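Local atomic coordinates of 3-hydroxyadipyl-CoA dehydrogenase (Escherichia coli, PDB entry 3MOG), a protein that oxidises 3-hydroxyadipyl-CoA to 3-oxoadipyl-CoA with NAD+ in the breakdown of phenylacetate. Residues N119-S124 with G140-N145; V320-T325 with P340-D345. One frame throughout, in Å; residues are numbered along the deposited sequence.

Contact 1: residues N119-S124 with G140-N145; sequences NTSSIS and GLHFFN
This is the C-terminal end of a Rossmann-type NAD-binding sheet, where the loop after strand 115-118 folds across the end of strand 138-143. Two side chains carry the contact, the imidazole of His142 and the amide of Asn119. His142 CG is anti to the backbone N (chi1 180°), which swings the ring toward the loop. Here Ser121 OG lies 2.8 Å from His142 NE2, a weak hydrogen bond bent to 116° at the hydrogen. Ser121 CA lies over one face of the ring, while Asn119 O sits at the edge, near the ring plane and 3.2 Å from His142 CD2. At the far nitrogen, ND1 is hydrogen-bonded to Glu154 OE1 on strand 152-157, a pairing consistent with the His-Glu dyad that does the catalysis in 3-hydroxyacyl-CoA dehydrogenases; the carboxylate would probably make the imidazole more basic. An alanine in place of His142 has no imidazole, so the loop at Ser121 would probably be held less firmly and the pairing with Glu154, and with it the presumed catalysis, lost.

Beside the ring, Asn119 CA approaches Leu141 O to 3.4 Å in a CA-H...O contact, and the Asn119 side chain also packs against Met16 of helix 15-26. The loop keeps its shape through an ST turn in which Thr120 OG1 accepts from Ser122 N at 3.2 Å, with Glu94 OE1 as a further partner of that hydroxyl. With Asn119 CG anti to its backbone N, Phe143 N gives its hydrogen bond to Asn119 OD1 at 2.9 Å, nearly along the C=O axis (169°).

Contact 2: residues V320-T325 with P340-D345; sequences VLLIET and PVVVID
Peptide groups are the flat groups here: two N-H groups come in the carbonyl plane, two nearly along the C=O axis, and one from above. Leu321 N lies in the plane of the Pro340 carbonyl, 3.1 Å from Pro340 O, and Val342 N lies likewise in the plane of the Leu321 carbonyl. Ile344 N is the exception: it sits 2.8 Å from Ile323 O but stands 36° above that carbonyl plane. These bonds, with Ile323 N to Val342 O and Thr325 N to Ile344 O, make the regular ladder of a parallel pair. Val342 and Ile344 each give their N-H to one residue of strand 320-324 and accept with their O from the residue two further on. CA-H...O contacts fill in between.

Leu322, Glu324, Val342 and Ile344 share one face of the sheet. CD1 of Leu322, whose CG is anti to the backbone N, reaches across obliquely to lie 3.8 Å from Val342 CG1 and also touches Ile344 CB. Glu324 runs beside Ile344, with Glu324 CG 3.9 Å from Ile344 CG2. A water then donates to both Glu324 OE2 and Ile344 O, while the same carboxylate oxygen makes a salt bridge with Arg440. On the other face, with Leu321 and Val343, Ile323 CD1 meets Val341 CG1 at 4.0 Å; just past the strand, Thr325 CB crosses obliquely to Val343 CG1 at 3.7 Å.

The pair supplies the two strands of a beta-alpha-beta unit in the reduced Rossmann-fold domain, with helix 330-337 as its connection. That helix covers Leu321, Ile323, Val341 and Val343, helix 362-373 packs on Val320, Val342 and Ile344, and the antiparallel strands 314-317 and 351-356 flank the two on either side.

Both contacts are buried, yet they lie on opposite sides of the chain's centre, their own centres about 44 Å apart, and they share no strand or helix. Contact 1, in the NAD-binding domain, joins a loop to a strand end and is mostly polar: a few side-chain bonds in a small interface around a histidine. Contact 2, in the reduced Rossmann-fold domain, joins two whole strands through main-chain bonds, and aliphatic side chains fill both faces. Its interface is accordingly more than twice as large, with polar side chains toward its C-terminal end. One contact shapes a probable active site, the other a sheet core.

Contact 1: residues N119-S124 with G140-N145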
# COMPACT_ATOMS: atom_id res chain seq x y z
N ASN C 119 26.57 -14.66 -5.18
CA ASN C 119 25.65 -15.63 -4.61
C ASN C 119 24.46 -14.94 -3.95
O ASN C 119 23.61 -15.60 -3.38
CB ASN C 119 26.38 -16.53 -3.58
CG ASN C 119 25.46 -17.56 -2.90
OD1 ASN C 119 24.68 -18.24 -3.56
ND2 ASN C 119 25.54 -17.65 -1.59
N THR C 120 24.39 -13.61 -4.02
CA THR C 120 23.37 -12.88 -3.25
C THR C 120 21.94 -13.29 -3.57
O THR C 120 21.62 -13.65 -4.71
CB THR C 120 23.49 -11.35 -3.37
OG1 THR C 120 22.66 -10.75 -2.38
CG2 THR C 120 23.07 -10.84 -4.74
N SER C 121 21.09 -13.26 -2.54
CA SER C 121 19.67 -13.54 -2.66
C SER C 121 18.85 -12.26 -2.66
O SER C 121 17.67 -12.27 -3.00
CB SER C 121 19.19 -14.38 -1.48
OG SER C 121 19.98 -15.53 -1.30
N SER C 122 19.47 -11.16 -2.26
CA SER C 122 18.71 -9.98 -1.83
C SER C 122 19.06 -8.70 -2.57
O SER C 122 18.28 -7.75 -2.55
CB SER C 122 18.84 -9.78 -0.32
OG SER C 122 20.16 -10.06 0.14
N ILE C 123 20.21 -8.68 -3.23
CA ILE C 123 20.66 -7.48 -3.91
C ILE C 123 20.46 -7.60 -5.41
O ILE C 123 20.68 -8.68 -5.99
CB ILE C 123 22.15 -7.18 -3.57
CG1 ILE C 123 22.35 -7.04 -2.06
CG2 ILE C 123 22.64 -5.95 -4.29
CD1 ILE C 123 21.52 -5.93 -1.38
N SER C 124 20.05 -6.50 -6.04
CA SER C 124 19.94 -6.41 -7.48
C SER C 124 21.28 -6.59 -8.17
O SER C 124 22.28 -5.98 -7.77
CB SER C 124 19.35 -5.05 -7.88
OG SER C 124 19.32 -4.92 -9.30
N GLY C 140 24.20 -13.22 -11.55
CA GLY C 140 24.00 -13.87 -10.27
C GLY C 140 24.16 -15.36 -10.44
O GLY C 140 23.73 -15.92 -11.44
N LEU C 141 24.82 -15.99 -9.49
CA LEU C 141 24.92 -17.44 -9.47
C LEU C 141 24.51 -17.86 -8.07
O LEU C 141 25.32 -17.89 -7.14
CB LEU C 141 26.35 -17.88 -9.83
CG LEU C 141 26.56 -19.26 -10.46
CD1 LEU C 141 25.84 -19.37 -11.78
CD2 LEU C 141 28.05 -19.56 -10.66
N HIS C 142 23.22 -18.14 -7.91
CA HIS C 142 22.61 -18.26 -6.60
C HIS C 142 22.42 -19.71 -6.16
O HIS C 142 21.52 -20.38 -6.63
CB HIS C 142 21.27 -17.51 -6.58
CG HIS C 142 20.55 -17.58 -5.27
ND1 HIS C 142 19.20 -17.84 -5.18
CD2 HIS C 142 21.00 -17.42 -4.00
CE1 HIS C 142 18.85 -17.84 -3.91
NE2 HIS C 142 19.92 -17.60 -3.17
N PHE C 143 23.28 -20.17 -5.25
CA PHE C 143 23.25 -21.53 -4.71
C PHE C 143 22.39 -21.58 -3.46
O PHE C 143 22.04 -20.55 -2.89
CB PHE C 143 24.67 -21.98 -4.32
CG PHE C 143 25.62 -22.14 -5.48
CD1 PHE C 143 26.24 -21.04 -6.06
CD2 PHE C 143 25.92 -23.40 -5.97
CE1 PHE C 143 27.13 -21.18 -7.10
CE2 PHE C 143 26.81 -23.57 -7.03
CZ PHE C 143 27.41 -22.46 -7.60
N PHE C 144 22.07 -22.78 -3.00
CA PHE C 144 21.23 -22.93 -1.81
C PHE C 144 21.98 -23.74 -0.74
O PHE C 144 22.74 -24.64 -1.07
CB PHE C 144 19.89 -23.59 -2.19
CG PHE C 144 18.98 -22.67 -3.01
CD1 PHE C 144 19.22 -22.44 -4.37
CD2 PHE C 144 17.90 -22.03 -2.40
CE1 PHE C 144 18.41 -21.58 -5.11
CE2 PHE C 144 17.09 -21.17 -3.14
CZ PHE C 144 17.34 -20.96 -4.50
N ASN C 145 21.79 -23.38 0.53
CA ASN C 145 22.37 -24.06 1.70
C ASN C 145 21.82 -25.47 1.95
O ASN C 145 20.60 -25.65 2.04
CB ASN C 145 22.11 -23.21 2.95
CG ASN C 145 23.15 -23.37 4.05
OD1 ASN C 145 23.13 -22.64 5.03
ND2 ASN C 145 24.07 -24.31 3.88

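Contact 2: residues V320-T325 with P340-D345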
# COMPACT_ATOMS: atom_id res chain seq x y z
N VAL C 320 -26.51 -34.91 4.78
CA VAL C 320 -25.28 -34.11 4.86
C VAL C 320 -24.59 -33.99 3.51
O VAL C 320 -24.30 -35.00 2.87
CB VAL C 320 -24.26 -34.74 5.82
CG1 VAL C 320 -23.15 -33.74 6.17
CG2 VAL C 320 -24.94 -35.27 7.05
N LEU C 321 -24.33 -32.76 3.09
CA LEU C 321 -23.42 -32.55 1.97
C LEU C 321 -22.00 -32.41 2.50
O LEU C 321 -21.71 -31.54 3.32
CB LEU C 321 -23.81 -31.31 1.15
CG LEU C 321 -25.13 -31.34 0.37
CD1 LEU C 321 -25.23 -30.14 -0.55
CD2 LEU C 321 -25.32 -32.61 -0.44
N LEU C 322 -21.14 -33.32 2.06
CA LEU C 322 -19.71 -33.22 2.28
C LEU C 322 -19.11 -32.62 1.02
O LEU C 322 -19.12 -33.25 -0.05
CB LEU C 322 -19.11 -34.60 2.56
CG LEU C 322 -17.59 -34.63 2.76
CD1 LEU C 322 -17.22 -33.93 4.05
CD2 LEU C 322 -17.04 -36.05 2.73
N ILE C 323 -18.62 -31.39 1.14
CA ILE C 323 -18.23 -30.59 -0.02
C ILE C 323 -16.77 -30.20 0.10
O ILE C 323 -16.35 -29.63 1.11
CB ILE C 323 -19.14 -29.34 -0.19
CG1 ILE C 323 -20.63 -29.76 -0.28
CG2 ILE C 323 -18.76 -28.53 -1.43
CD1 ILE C 323 -21.64 -28.59 -0.31
N GLU C 324 -15.99 -30.57 -0.91
CA GLU C 324 -14.62 -30.08 -1.06
C GLU C 324 -14.63 -28.55 -1.18
O GLU C 324 -15.45 -28.00 -1.90
CB GLU C 324 -13.96 -30.72 -2.28
CG GLU C 324 -13.65 -32.21 -2.09
CD GLU C 324 -12.66 -32.72 -3.12
OE1 GLU C 324 -13.07 -33.51 -3.98
OE2 GLU C 324 -11.47 -32.33 -3.05
N THR C 325 -13.74 -27.87 -0.45
CA THR C 325 -13.77 -26.39 -0.39
C THR C 325 -13.54 -25.72 -1.73
O THR C 325 -12.62 -26.10 -2.48
CB THR C 325 -12.81 -25.79 0.68
OG1 THR C 325 -13.00 -24.38 0.76
CG2 THR C 325 -11.32 -26.10 0.38
N PRO C 340 -27.50 -29.76 6.48
CA PRO C 340 -26.20 -29.70 7.13
C PRO C 340 -25.09 -29.88 6.11
O PRO C 340 -25.29 -30.57 5.10
CB PRO C 340 -26.21 -30.91 8.07
CG PRO C 340 -27.62 -31.35 8.15
CD PRO C 340 -28.22 -30.99 6.84
N VAL C 341 -23.93 -29.25 6.37
CA VAL C 341 -22.79 -29.28 5.46
C VAL C 341 -21.48 -29.43 6.23
O VAL C 341 -21.23 -28.73 7.22
CB VAL C 341 -22.73 -28.01 4.55
CG1 VAL C 341 -21.48 -28.00 3.69
CG2 VAL C 341 -23.94 -27.92 3.64
N VAL C 342 -20.65 -30.38 5.79
CA VAL C 342 -19.27 -30.44 6.22
C VAL C 342 -18.37 -30.05 5.03
O VAL C 342 -18.50 -30.61 3.93
CB VAL C 342 -18.90 -31.83 6.80
CG1 VAL C 342 -17.42 -31.86 7.25
CG2 VAL C 342 -19.80 -32.17 7.97
N VAL C 343 -17.50 -29.06 5.23
CA VAL C 343 -16.52 -28.68 4.22
C VAL C 343 -15.21 -29.46 4.43
O VAL C 343 -14.71 -29.54 5.54
CB VAL C 343 -16.30 -27.14 4.20
CG1 VAL C 343 -14.97 -26.78 3.57
CG2 VAL C 343 -17.44 -26.45 3.45
N ILE C 344 -14.68 -30.06 3.37
CA ILE C 344 -13.44 -30.81 3.46
C ILE C 344 -12.32 -30.18 2.61
O ILE C 344 -12.56 -29.63 1.53
CB ILE C 344 -13.64 -32.33 3.11
CG1 ILE C 344 -12.34 -33.11 3.19
CG2 ILE C 344 -14.24 -32.52 1.73
CD1 ILE C 344 -12.51 -34.59 2.93
N ASP C 345 -11.11 -30.29 3.13
CA ASP C 345 -9.91 -29.75 2.54
C ASP C 345 -8.96 -30.93 2.40
O ASP C 345 -8.34 -31.35 3.39
CB ASP C 345 -9.33 -28.75 3.53
CG ASP C 345 -8.13 -28.01 3.00
OD1 ASP C 345 -7.27 -27.63 3.83
OD2 ASP C 345 -8.05 -27.78 1.78
O HOH W 1 -10.96 -30.70 -0.71